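Local coordinates for acyltransferase (Actinoplanes teichomyceticus, PDB 4Q38), which transfers long aliphatic acyl chains from acyl-CoA to the sugar of teicoplanin-type glycopeptide antibiotics, an N-acyltransferase that can yield 2-acyl and 2,6-diacyl products, at the COA/TEC site. Numbering follows the deposited sequence.

The COA/TEC site. Residues 176, 178-179, 210-212, 214, 218-219, 250-254, 266-268, 275, 296-297, 312-315. With COA (coenzyme A), chain B; TEC (2-amino-6-O-decanoyl-2-deoxy-beta-D-glucopyranose), chain C.
Coenzyme A and the decanoyl glucosamine of teicoplanin meet here in the acyl-transfer site, with the thiol S1P pointing toward the sugar and its decanoyl ester. Phe296 touches both ligands, offering a ring face to the pantetheine arm and its tip to the sugar. With CG anti to the carbonyl carbon (chi1 -70°), its CB touches the pantetheine carbonyl oxygen O5P; CG and CD1 stay beside that oxygen, CD2 faces C2P, CE1 lies near C2P and sugar C3, CE2 approaches S1P, and CZ reaches the sugar amine N2 at 3.7 Å. Methylene C2P sits over the centre of the phenyl face, 3.5 Å from its centroid. O5P accepts a hydrogen bond from Trp252 NE1, in the indole plane but bent (141° at H). Opposite, Val212 serves both ligands through its backbone: its O receives N4P on a lone pair at 2.9 Å, and its N holds the ester carbonyl OAW.

The pyrophosphate is held largely at the N-terminus of helix 267-272, where Asn267 N donates to O1A; the helix dipole may help offset its charge. Oxygen O2A is held by Ser266 OG and Ile268 N. Asn267 ND2 donates to O4A at 2.9 Å, nearly in its amide plane, and Leu219 N, from a separate loop, joins it. At helix 313-323, Ser313 OG meets the 3'-phosphate O9A at 2.6 Å. Ser312 OG binds adenine N3A and accepts Glu315 N, which fixes its direction, and Leu314 CD2 lies over the five-membered ring of the base. The decanoyl tail runs deep, its CAR over the face of Trp275.

In the fold, strands 206-211 and 246-251 of the GNAT-like C-terminal domain flank the thiol and ester, while Met176, just before helix 177-184, and Trp178 and Trp179 within it border the sugar from the N-terminal domain, placing it at the cleft between the domains.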
loop_
_atom_site.group_PDB
_atom_site.type_symbol
_atom_site.label_atom_id
_atom_site.label_comp_id
_atom_site.label_asym_id
_atom_site.label_seq_id
_atom_site.Cartn_x
_atom_site.Cartn_y
_atom_site.Cartn_z
ATOM N N MET A 176 1.002 -5.794 3.831
ATOM C CA MET A 176 0.529 -5.046 2.662
ATOM C C MET A 176 1.647 -4.883 1.620
ATOM O O MET A 176 1.735 -3.856 0.941
ATOM C CB MET A 176 -0.014 -3.674 3.098
ATOM C CG MET A 176 -1.342 -3.721 3.851
ATOM S SD MET A 176 -2.678 -4.307 2.786
ATOM C CE MET A 176 -2.858 -2.905 1.692
ATOM N N TRP A 178 2.026 -6.100 -1.313
ATOM C CA TRP A 178 1.583 -5.861 -2.692
ATOM C C TRP A 178 1.521 -4.378 -2.954
ATOM O O TRP A 178 1.916 -3.913 -4.020
ATOM C CB TRP A 178 0.244 -6.542 -2.997
ATOM C CG TRP A 178 -0.961 -5.865 -2.397
ATOM C CD1 TRP A 178 -1.585 -6.142 -1.178
ATOM C CD2 TRP A 178 -1.734 -4.750 -2.976
ATOM N NE1 TRP A 178 -2.661 -5.304 -0.977
ATOM C CE2 TRP A 178 -2.806 -4.451 -2.021
ATOM C CE3 TRP A 178 -1.650 -4.007 -4.158
ATOM C CZ2 TRP A 178 -3.735 -3.443 -2.249
ATOM C CZ3 TRP A 178 -2.596 -2.996 -4.383
ATOM C CH2 TRP A 178 -3.610 -2.720 -3.447
ATOM N N TRP A 179 1.053 -3.629 -1.957
ATOM C CA TRP A 179 0.889 -2.178 -2.075
ATOM C C TRP A 179 2.201 -1.441 -2.032
ATOM O O TRP A 179 2.406 -0.501 -2.806
ATOM C CB TRP A 179 -0.090 -1.661 -1.024
ATOM C CG TRP A 179 -0.341 -0.178 -1.075
ATOM C CD1 TRP A 179 -0.165 0.748 -0.051
ATOM C CD2 TRP A 179 -0.830 0.603 -2.216
ATOM N NE1 TRP A 179 -0.493 2.010 -0.468
ATOM C CE2 TRP A 179 -0.903 1.996 -1.755
ATOM C CE3 TRP A 179 -1.197 0.301 -3.529
ATOM C CZ2 TRP A 179 -1.332 3.028 -2.586
ATOM C CZ3 TRP A 179 -1.624 1.354 -4.359
ATOM C CH2 TRP A 179 -1.689 2.682 -3.893
ATOM N N LEU A 210 -5.570 7.933 -7.968
ATOM C CA LEU A 210 -5.587 8.813 -6.793
ATOM C C LEU A 210 -5.831 7.921 -5.585
ATOM O O LEU A 210 -6.670 7.040 -5.642
ATOM C CB LEU A 210 -6.665 9.897 -6.940
ATOM C CG LEU A 210 -6.825 10.974 -5.851
ATOM C CD1 LEU A 210 -7.431 12.224 -6.470
ATOM C CD2 LEU A 210 -7.676 10.491 -4.680
ATOM N N HIS A 211 -5.088 8.138 -4.499
ATOM C CA HIS A 211 -5.197 7.283 -3.316
ATOM C C HIS A 211 -5.138 8.124 -2.062
ATOM O O HIS A 211 -4.546 9.202 -2.063
ATOM C CB HIS A 211 -4.080 6.234 -3.295
ATOM C CG HIS A 211 -3.840 5.572 -4.628
ATOM N ND1 HIS A 211 -4.492 4.458 -5.012
ATOM C CD2 HIS A 211 -3.007 5.924 -5.687
ATOM C CE1 HIS A 211 -4.089 4.102 -6.248
ATOM N NE2 HIS A 211 -3.178 4.995 -6.659
ATOM N N VAL A 212 -5.758 7.634 -0.993
ATOM C CA VAL A 212 -5.817 8.373 0.266
ATOM C C VAL A 212 -5.179 7.518 1.363
ATOM O O VAL A 212 -5.782 6.543 1.828
ATOM C CB VAL A 212 -7.275 8.758 0.658
ATOM C CG1 VAL A 212 -7.281 9.583 1.948
ATOM C CG2 VAL A 212 -7.967 9.532 -0.465
ATOM N N GLU A 214 -3.982 6.658 5.167
ATOM C CA GLU A 214 -4.725 6.891 6.398
ATOM C C GLU A 214 -4.127 8.060 7.174
ATOM O O GLU A 214 -4.845 8.957 7.606
ATOM C CB GLU A 214 -4.764 5.636 7.272
ATOM C CG GLU A 214 -5.467 5.894 8.608
ATOM C CD GLU A 214 -5.557 4.659 9.478
ATOM O OE1 GLU A 214 -6.107 3.640 9.021
ATOM O OE2 GLU A 214 -5.073 4.718 10.625
ATOM N N PRO A 218 -7.856 14.437 8.716
ATOM C CA PRO A 218 -9.041 14.424 7.855
ATOM C C PRO A 218 -8.770 14.854 6.422
ATOM O O PRO A 218 -7.802 15.564 6.147
ATOM C CB PRO A 218 -9.990 15.429 8.535
ATOM C CG PRO A 218 -9.566 15.427 9.972
ATOM C CD PRO A 218 -8.069 15.251 9.934
ATOM N N LEU A 219 -9.637 14.416 5.518
ATOM C CA LEU A 219 -9.542 14.781 4.116
ATOM C C LEU A 219 -10.144 16.182 3.913
ATOM O O LEU A 219 -11.171 16.340 3.247
ATOM C CB LEU A 219 -10.283 13.736 3.273
ATOM C CG LEU A 219 -9.648 13.138 2.015
ATOM C CD1 LEU A 219 -10.736 12.641 1.078
ATOM C CD2 LEU A 219 -8.721 14.105 1.294
ATOM N N SER A 250 -11.016 4.458 -7.297
ATOM C CA SER A 250 -11.977 3.398 -6.970
ATOM C C SER A 250 -11.967 3.247 -5.453
ATOM O O SER A 250 -10.910 3.027 -4.861
ATOM C CB SER A 250 -11.606 2.060 -7.615
ATOM O OG SER A 250 -11.549 2.156 -9.023
ATOM N N SER A 251 -13.125 3.390 -4.815
ATOM C CA SER A 251 -13.153 3.421 -3.360
ATOM C C SER A 251 -14.542 3.219 -2.782
ATOM O O SER A 251 -15.546 3.584 -3.392
ATOM C CB SER A 251 -12.601 4.758 -2.847
ATOM O OG SER A 251 -12.511 4.764 -1.431
ATOM N N TRP A 252 -14.582 2.656 -1.581
ATOM C CA TRP A 252 -15.799 2.672 -0.771
ATOM C C TRP A 252 -16.312 4.093 -0.578
ATOM O O TRP A 252 -17.517 4.300 -0.390
ATOM C CB TRP A 252 -15.520 2.015 0.572
ATOM C CG TRP A 252 -14.500 2.751 1.410
ATOM C CD1 TRP A 252 -13.117 2.547 1.445
ATOM C CD2 TRP A 252 -14.745 3.846 2.353
ATOM N NE1 TRP A 252 -12.516 3.416 2.317
ATOM C CE2 TRP A 252 -13.430 4.217 2.903
ATOM C CE3 TRP A 252 -15.878 4.539 2.785
ATOM C CZ2 TRP A 252 -13.283 5.227 3.841
ATOM C CZ3 TRP A 252 -15.714 5.557 3.726
ATOM C CH2 TRP A 252 -14.444 5.893 4.239
ATOM N N MET A 253 -15.393 5.070 -0.651
ATOM C CA MET A 253 -15.673 6.500 -0.414
ATOM C C MET A 253 -16.603 7.117 -1.437
ATOM O O MET A 253 -17.261 8.128 -1.169
ATOM C CB MET A 253 -14.388 7.318 -0.506
ATOM C CG MET A 253 -13.552 7.412 0.744
ATOM S SD MET A 253 -12.178 8.489 0.306
ATOM C CE MET A 253 -10.864 7.696 1.212
ATOM N N LEU A 254 -16.597 6.544 -2.631
ATOM C CA LEU A 254 -17.362 7.078 -3.733
ATOM C C LEU A 254 -18.771 6.493 -3.789
ATOM O O LEU A 254 -19.524 6.821 -4.688
ATOM C CB LEU A 254 -16.622 6.837 -5.054
ATOM C CG LEU A 254 -15.419 7.767 -5.279
ATOM C CD1 LEU A 254 -14.670 7.368 -6.550
ATOM C CD2 LEU A 254 -15.852 9.233 -5.337
ATOM N N SER A 266 -19.572 16.288 6.391
ATOM C CA SER A 266 -18.659 15.206 6.006
ATOM C C SER A 266 -17.758 15.640 4.852
ATOM O O SER A 266 -18.232 16.163 3.838
ATOM C CB SER A 266 -19.430 13.933 5.645
ATOM O OG SER A 266 -18.631 13.031 4.885
ATOM N N ASN A 267 -16.453 15.450 5.028
ATOM C CA ASN A 267 -15.483 15.712 3.964
ATOM C C ASN A 267 -15.711 14.824 2.739
ATOM O O ASN A 267 -15.642 15.298 1.607
ATOM C CB ASN A 267 -14.054 15.539 4.494
ATOM C CG ASN A 267 -13.691 16.600 5.521
ATOM O OD1 ASN A 267 -14.049 17.762 5.363
ATOM N ND2 ASN A 267 -12.990 16.202 6.578
ATOM N N ILE A 268 -15.985 13.544 2.984
ATOM C CA ILE A 268 -16.292 12.584 1.914
ATOM C C ILE A 268 -17.474 13.078 1.069
ATOM O O ILE A 268 -17.364 13.193 -0.156
ATOM C CB ILE A 268 -16.522 11.162 2.479
ATOM C CG1 ILE A 268 -15.186 10.594 3.000
ATOM C CG2 ILE A 268 -17.124 10.234 1.421
ATOM C CD1 ILE A 268 -15.294 9.344 3.852
ATOM N N TRP A 275 -16.819 14.422 -8.136
ATOM C CA TRP A 275 -16.481 13.231 -8.917
ATOM C C TRP A 275 -17.558 12.817 -9.879
ATOM O O TRP A 275 -18.740 12.974 -9.599
ATOM C CB TRP A 275 -16.124 12.070 -7.986
ATOM C CG TRP A 275 -14.775 12.298 -7.365
ATOM C CD1 TRP A 275 -14.432 13.247 -6.405
ATOM C CD2 TRP A 275 -13.523 11.589 -7.674
ATOM N NE1 TRP A 275 -13.090 13.178 -6.110
ATOM C CE2 TRP A 275 -12.486 12.207 -6.839
ATOM C CE3 TRP A 275 -13.171 10.549 -8.534
ATOM C CZ2 TRP A 275 -11.165 11.773 -6.868
ATOM C CZ3 TRP A 275 -11.836 10.132 -8.562
ATOM C CH2 TRP A 275 -10.857 10.726 -7.740
ATOM N N PHE A 296 -11.187 -0.447 5.854
ATOM C CA PHE A 296 -10.790 0.946 6.038
ATOM C C PHE A 296 -11.440 1.718 7.178
ATOM O O PHE A 296 -10.873 2.708 7.662
ATOM C CB PHE A 296 -10.876 1.700 4.710
ATOM C CG PHE A 296 -9.835 1.268 3.732
ATOM C CD1 PHE A 296 -8.487 1.581 3.952
ATOM C CD2 PHE A 296 -10.179 0.516 2.618
ATOM C CE1 PHE A 296 -7.504 1.168 3.062
ATOM C CE2 PHE A 296 -9.201 0.091 1.728
ATOM C CZ PHE A 296 -7.862 0.422 1.950
ATOM N N VAL A 297 -12.606 1.265 7.623
ATOM C CA VAL A 297 -13.267 1.904 8.760
ATOM C C VAL A 297 -12.874 1.254 10.085
ATOM O O VAL A 297 -12.743 1.945 11.087
ATOM C CB VAL A 297 -14.807 1.957 8.584
ATOM C CG1 VAL A 297 -15.488 2.506 9.824
ATOM C CG2 VAL A 297 -15.162 2.837 7.388
ATOM N N SER A 312 -17.923 7.201 15.810
ATOM C CA SER A 312 -18.108 8.175 14.725
ATOM C C SER A 312 -19.370 7.892 13.916
ATOM O O SER A 312 -19.875 6.765 13.917
ATOM C CB SER A 312 -16.890 8.182 13.790
ATOM O OG SER A 312 -16.905 7.047 12.931
ATOM N N SER A 313 -19.860 8.903 13.200
ATOM C CA SER A 313 -21.045 8.728 12.360
ATOM C C SER A 313 -20.853 7.651 11.280
ATOM O O SER A 313 -21.784 6.911 10.974
ATOM C CB SER A 313 -21.545 10.059 11.771
ATOM O OG SER A 313 -20.587 10.684 10.938
ATOM N N LEU A 314 -19.641 7.543 10.738
ATOM C CA LEU A 314 -19.356 6.541 9.710
ATOM C C LEU A 314 -19.316 5.119 10.263
ATOM O O LEU A 314 -19.816 4.189 9.625
ATOM C CB LEU A 314 -18.055 6.875 8.970
ATOM C CG LEU A 314 -17.529 5.900 7.911
ATOM C CD1 LEU A 314 -18.554 5.669 6.812
ATOM C CD2 LEU A 314 -16.234 6.451 7.346
ATOM N N GLU A 315 -18.711 4.951 11.440
ATOM C CA GLU A 315 -18.713 3.658 12.130
ATOM C C GLU A 315 -20.146 3.169 12.359
ATOM O O GLU A 315 -20.456 1.998 12.112
ATOM C CB GLU A 315 -17.969 3.745 13.468
ATOM C CG GLU A 315 -16.455 3.865 13.344
ATOM C CD GLU A 315 -15.769 4.211 14.657
ATOM O OE1 GLU A 315 -16.412 4.822 15.543
ATOM O OE2 GLU A 315 -14.574 3.878 14.808
HETATM N N1A COA B . -12.869 5.239 10.489
HETATM C C2A COA B . -13.729 5.681 11.429
HETATM N N3A COA B . -14.378 6.856 11.349
HETATM C C4A COA B . -14.185 7.673 10.281
HETATM C C5A COA B . -13.257 7.259 9.214
HETATM C C6A COA B . -12.582 5.952 9.374
HETATM N N6A COA B . -11.719 5.467 8.447
HETATM N N7A COA B . -13.266 8.249 8.302
HETATM C C8A COA B . -14.118 9.205 8.736
HETATM N N9A COA B . -14.654 8.865 9.925
HETATM C C1B COA B . -15.640 9.649 10.705
HETATM C C2B COA B . -15.203 11.075 10.986
HETATM O O2B COA B . -14.442 11.144 12.187
HETATM C C3B COA B . -16.532 11.796 11.073
HETATM O O3B COA B . -17.130 11.488 12.334
HETATM P P3B COA B . -18.266 12.401 13.039
HETATM O O7A COA B . -17.492 13.587 13.528
HETATM O O8A COA B . -18.818 11.467 14.082
HETATM O O9A COA B . -19.264 12.721 11.952
HETATM C C4B COA B . -17.354 11.100 9.992
HETATM O O4B COA B . -16.840 9.767 9.933
HETATM C C5B COA B . -17.285 11.768 8.616
HETATM O O5B COA B . -15.932 11.745 8.129
HETATM P P1A COA B . -15.453 12.571 6.840
HETATM O O1A COA B . -15.279 14.032 7.157
HETATM O O2A COA B . -16.355 12.168 5.703
HETATM O O3A COA B . -13.994 11.918 6.558
HETATM P P2A COA B . -12.603 12.391 7.216
HETATM O O4A COA B . -12.012 13.494 6.380
HETATM O O5A COA B . -12.748 12.621 8.698
HETATM O O6A COA B . -11.743 11.042 7.030
HETATM C CBP COA B . -10.232 9.641 5.683
HETATM C CCP COA B . -11.458 10.549 5.717
HETATM C CDP COA B . -10.113 9.167 4.244
HETATM C CEP COA B . -9.016 10.455 6.076
HETATM C CAP COA B . -10.419 8.444 6.646
HETATM O OAP COA B . -11.640 7.766 6.347
HETATM C C9P COA B . -9.310 7.407 6.664
HETATM O O9P COA B . -8.259 7.639 7.236
HETATM N N8P COA B . -9.553 6.236 6.066
HETATM C C7P COA B . -8.525 5.228 5.868
HETATM C C6P COA B . -7.854 5.390 4.505
HETATM C C5P COA B . -8.842 5.130 3.379
HETATM O O5P COA B . -9.971 4.717 3.620
HETATM N N4P COA B . -8.409 5.400 2.145
HETATM C C3P COA B . -9.141 4.985 0.952
HETATM C C2P COA B . -8.969 3.509 0.625
HETATM S S1P COA B . -9.916 3.074 -0.872
HETATM C CAV TEC C . -14.235 11.616 -1.926
HETATM C CAU TEC C . -12.736 11.817 -1.952
HETATM C CAT TEC C . -12.092 11.250 -3.189
HETATM C CAS TEC C . -12.626 9.886 -3.527
HETATM C CAR TEC C . -11.609 9.138 -4.337
HETATM C CAQ TEC C . -11.040 8.078 -3.467
HETATM C CAP TEC C . -10.022 7.234 -4.151
HETATM C CAO TEC C . -9.268 6.541 -3.067
HETATM C CAN TEC C . -8.719 5.250 -3.529
HETATM C CAM TEC C . -7.738 4.679 -2.538
HETATM O OAW TEC C . -7.394 5.302 -1.564
HETATM O O6 TEC C . -7.414 3.398 -2.786
HETATM C C6 TEC C . -6.062 2.989 -2.832
HETATM C C5 TEC C . -5.715 1.989 -1.701
HETATM O O5 TEC C . -5.044 0.860 -2.173
HETATM C C1 TEC C . -5.261 -0.032 -1.045
HETATM O O1 TEC C . -5.366 -1.311 -1.262
HETATM C C2 TEC C . -4.177 0.249 -0.042
HETATM N N2 TEC C . -4.373 -0.642 1.089
HETATM C C3 TEC C . -4.525 1.599 0.376
HETATM O O3 TEC C . -3.392 1.916 0.979
HETATM C C4 TEC C . -4.773 2.588 -0.732
HETATM O O4 TEC C . -5.390 3.615 -0.229
HETATM O O HOH W 1 -5.095 3.882 2.644
HETATM O O HOH W 2 -8.204 2.668 -5.455
HETATM O O HOH W 3 -10.473 3.889 11.450
#